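Local coordinates for protein adhesin LabA (Helicobacter pylori, PDB 6GMM) that probably helps the bacterium attach to the gastric mucosa as a lectin-like adhesin that recognises the LacdiNAc sugar motif, at residues Asn43-Asn48 / Lys295-Ile300. Sequence-based numbering, arbitrary orientation.
Sequences NASAKN and KAQAEI
Q297 reaches across to S45 and A46 and makes every contact between 43-48 of helix 32-50 and 295-300 of helix 287-311. Its CG is anti to the carbonyl carbon (chi1 -68°) and the chain runs extended beyond it, which carries the amide over to the other helix. Q297 OE1 accepts a hydrogen bond from S45 OG at 2.6 Å. The hydroxyl lies in the carbonyl plane, on a lone pair, with a C=O...donor angle of 135°. Q297 NE2 sits alongside A46, 3.6 Å from A46 CB. The same nitrogen bonds to L42 O on the facing helix and to N293 OD1 one turn back on its own. S45 OG is also hydrogen-bonded to N41 O. Farther on, I300 turns to L49, S259 and V262; V262 also lies against A46, and I375 of helix 369-386 touches both S45 and Q297, so the polar pair is set among helices of a bundle. The buried NE2 thus has an acceptor for each of its two hydrogens, while the one S45 hydroxyl is shared between Q297 OE1 and N41 O. Partners at OE1 and NE2 would oppose a flip of the amide and tie two helices distant in sequence through one glutamine.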
loop_
_atom_site.group_PDB
_atom_site.type_symbol
_atom_site.label_atom_id
_atom_site.label_comp_id
_atom_site.label_asym_id
_atom_site.label_seq_id
_atom_site.Cartn_x
_atom_site.Cartn_y
_atom_site.Cartn_z
ATOM N N ASN A 43 -7.908 -16.536 -6.530
ATOM C CA ASN A 43 -8.936 -16.751 -5.499
ATOM C C ASN A 43 -8.269 -16.963 -4.136
ATOM O O ASN A 43 -8.712 -16.360 -3.143
ATOM C CB ASN A 43 -9.845 -17.938 -5.893
ATOM C CG ASN A 43 -10.860 -18.302 -4.848
ATOM O OD1 ASN A 43 -10.617 -19.163 -3.978
ATOM N ND2 ASN A 43 -12.008 -17.632 -4.895
ATOM N N ALA A 44 -7.173 -17.749 -4.095
ATOM C CA ALA A 44 -6.400 -18.007 -2.873
ATOM C C ALA A 44 -5.719 -16.732 -2.374
ATOM O O ALA A 44 -5.909 -16.384 -1.211
ATOM C CB ALA A 44 -5.374 -19.114 -3.090
ATOM N N SER A 45 -4.988 -15.997 -3.240
ATOM C CA SER A 45 -4.366 -14.740 -2.791
ATOM C C SER A 45 -5.374 -13.617 -2.490
ATOM O O SER A 45 -5.062 -12.738 -1.672
ATOM C CB SER A 45 -3.284 -14.262 -3.751
ATOM O OG SER A 45 -3.771 -14.125 -5.074
ATOM N N ALA A 46 -6.580 -13.656 -3.094
ATOM C CA ALA A 46 -7.635 -12.663 -2.820
ATOM C C ALA A 46 -8.045 -12.839 -1.379
ATOM O O ALA A 46 -7.922 -11.903 -0.588
ATOM C CB ALA A 46 -8.838 -12.897 -3.720
ATOM N N LYS A 47 -8.460 -14.071 -1.019
ATOM C CA LYS A 47 -8.840 -14.465 0.338
ATOM C C LYS A 47 -7.691 -14.163 1.295
ATOM O O LYS A 47 -7.941 -13.708 2.389
ATOM C CB LYS A 47 -9.178 -15.965 0.392
ATOM C CG LYS A 47 -10.502 -16.358 -0.259
ATOM C CD LYS A 47 -10.601 -17.876 -0.385
ATOM C CE LYS A 47 -12.020 -18.392 -0.469
ATOM N NZ LYS A 47 -12.580 -18.291 -1.840
ATOM N N ASN A 48 -6.432 -14.363 0.880
ATOM C CA ASN A 48 -5.305 -14.058 1.755
ATOM C C ASN A 48 -5.131 -12.553 1.993
ATOM O O ASN A 48 -4.635 -12.171 3.052
ATOM C CB ASN A 48 -4.024 -14.698 1.251
ATOM C CG ASN A 48 -3.778 -16.045 1.885
ATOM O OD1 ASN A 48 -3.033 -16.163 2.865
ATOM N ND2 ASN A 48 -4.429 -17.084 1.367
ATOM N N LYS A 295 -4.926 -7.176 -11.406
ATOM C CA LYS A 295 -4.392 -5.814 -11.489
ATOM C C LYS A 295 -4.575 -5.170 -10.107
ATOM O O LYS A 295 -3.606 -4.637 -9.548
ATOM C CB LYS A 295 -5.138 -5.014 -12.572
ATOM C CG LYS A 295 -4.497 -3.677 -12.914
ATOM C CD LYS A 295 -5.207 -3.036 -14.079
ATOM C CE LYS A 295 -4.680 -1.653 -14.353
ATOM N NZ LYS A 295 -5.780 -0.738 -14.725
ATOM N N ALA A 296 -5.788 -5.324 -9.504
ATOM C CA ALA A 296 -6.031 -4.800 -8.142
ATOM C C ALA A 296 -5.091 -5.433 -7.120
ATOM O O ALA A 296 -4.418 -4.699 -6.420
ATOM C CB ALA A 296 -7.475 -4.992 -7.718
ATOM N N GLN A 297 -4.996 -6.770 -7.068
ATOM C CA GLN A 297 -4.104 -7.471 -6.135
ATOM C C GLN A 297 -2.666 -6.982 -6.265
ATOM O O GLN A 297 -1.983 -6.836 -5.262
ATOM C CB GLN A 297 -4.153 -8.995 -6.371
ATOM C CG GLN A 297 -5.506 -9.594 -5.996
ATOM C CD GLN A 297 -5.457 -11.082 -5.861
ATOM O OE1 GLN A 297 -4.465 -11.657 -5.406
ATOM N NE2 GLN A 297 -6.562 -11.728 -6.185
ATOM N N ALA A 298 -2.211 -6.712 -7.491
ATOM C CA ALA A 298 -0.855 -6.214 -7.695
ATOM C C ALA A 298 -0.700 -4.811 -7.150
ATOM O O ALA A 298 0.378 -4.512 -6.613
ATOM C CB ALA A 298 -0.468 -6.270 -9.162
ATOM N N GLU A 299 -1.771 -3.954 -7.259
ATOM C CA GLU A 299 -1.767 -2.564 -6.733
ATOM C C GLU A 299 -1.663 -2.549 -5.235
ATOM O O GLU A 299 -0.795 -1.869 -4.698
ATOM C CB GLU A 299 -2.996 -1.750 -7.165
ATOM C CG GLU A 299 -2.680 -0.605 -8.109
ATOM C CD GLU A 299 -1.828 0.520 -7.553
ATOM O OE1 GLU A 299 -0.588 0.357 -7.493
ATOM O OE2 GLU A 299 -2.392 1.603 -7.276
ATOM N N ILE A 300 -2.526 -3.334 -4.555
ATOM C CA ILE A 300 -2.512 -3.527 -3.103
ATOM C C ILE A 300 -1.079 -3.801 -2.647
ATOM O O ILE A 300 -0.585 -3.128 -1.751
ATOM C CB ILE A 300 -3.461 -4.666 -2.705
ATOM C CG1 ILE A 300 -4.924 -4.246 -2.953
ATOM C CG2 ILE A 300 -3.199 -5.121 -1.269
ATOM C CD1 ILE A 300 -5.917 -5.291 -2.774
#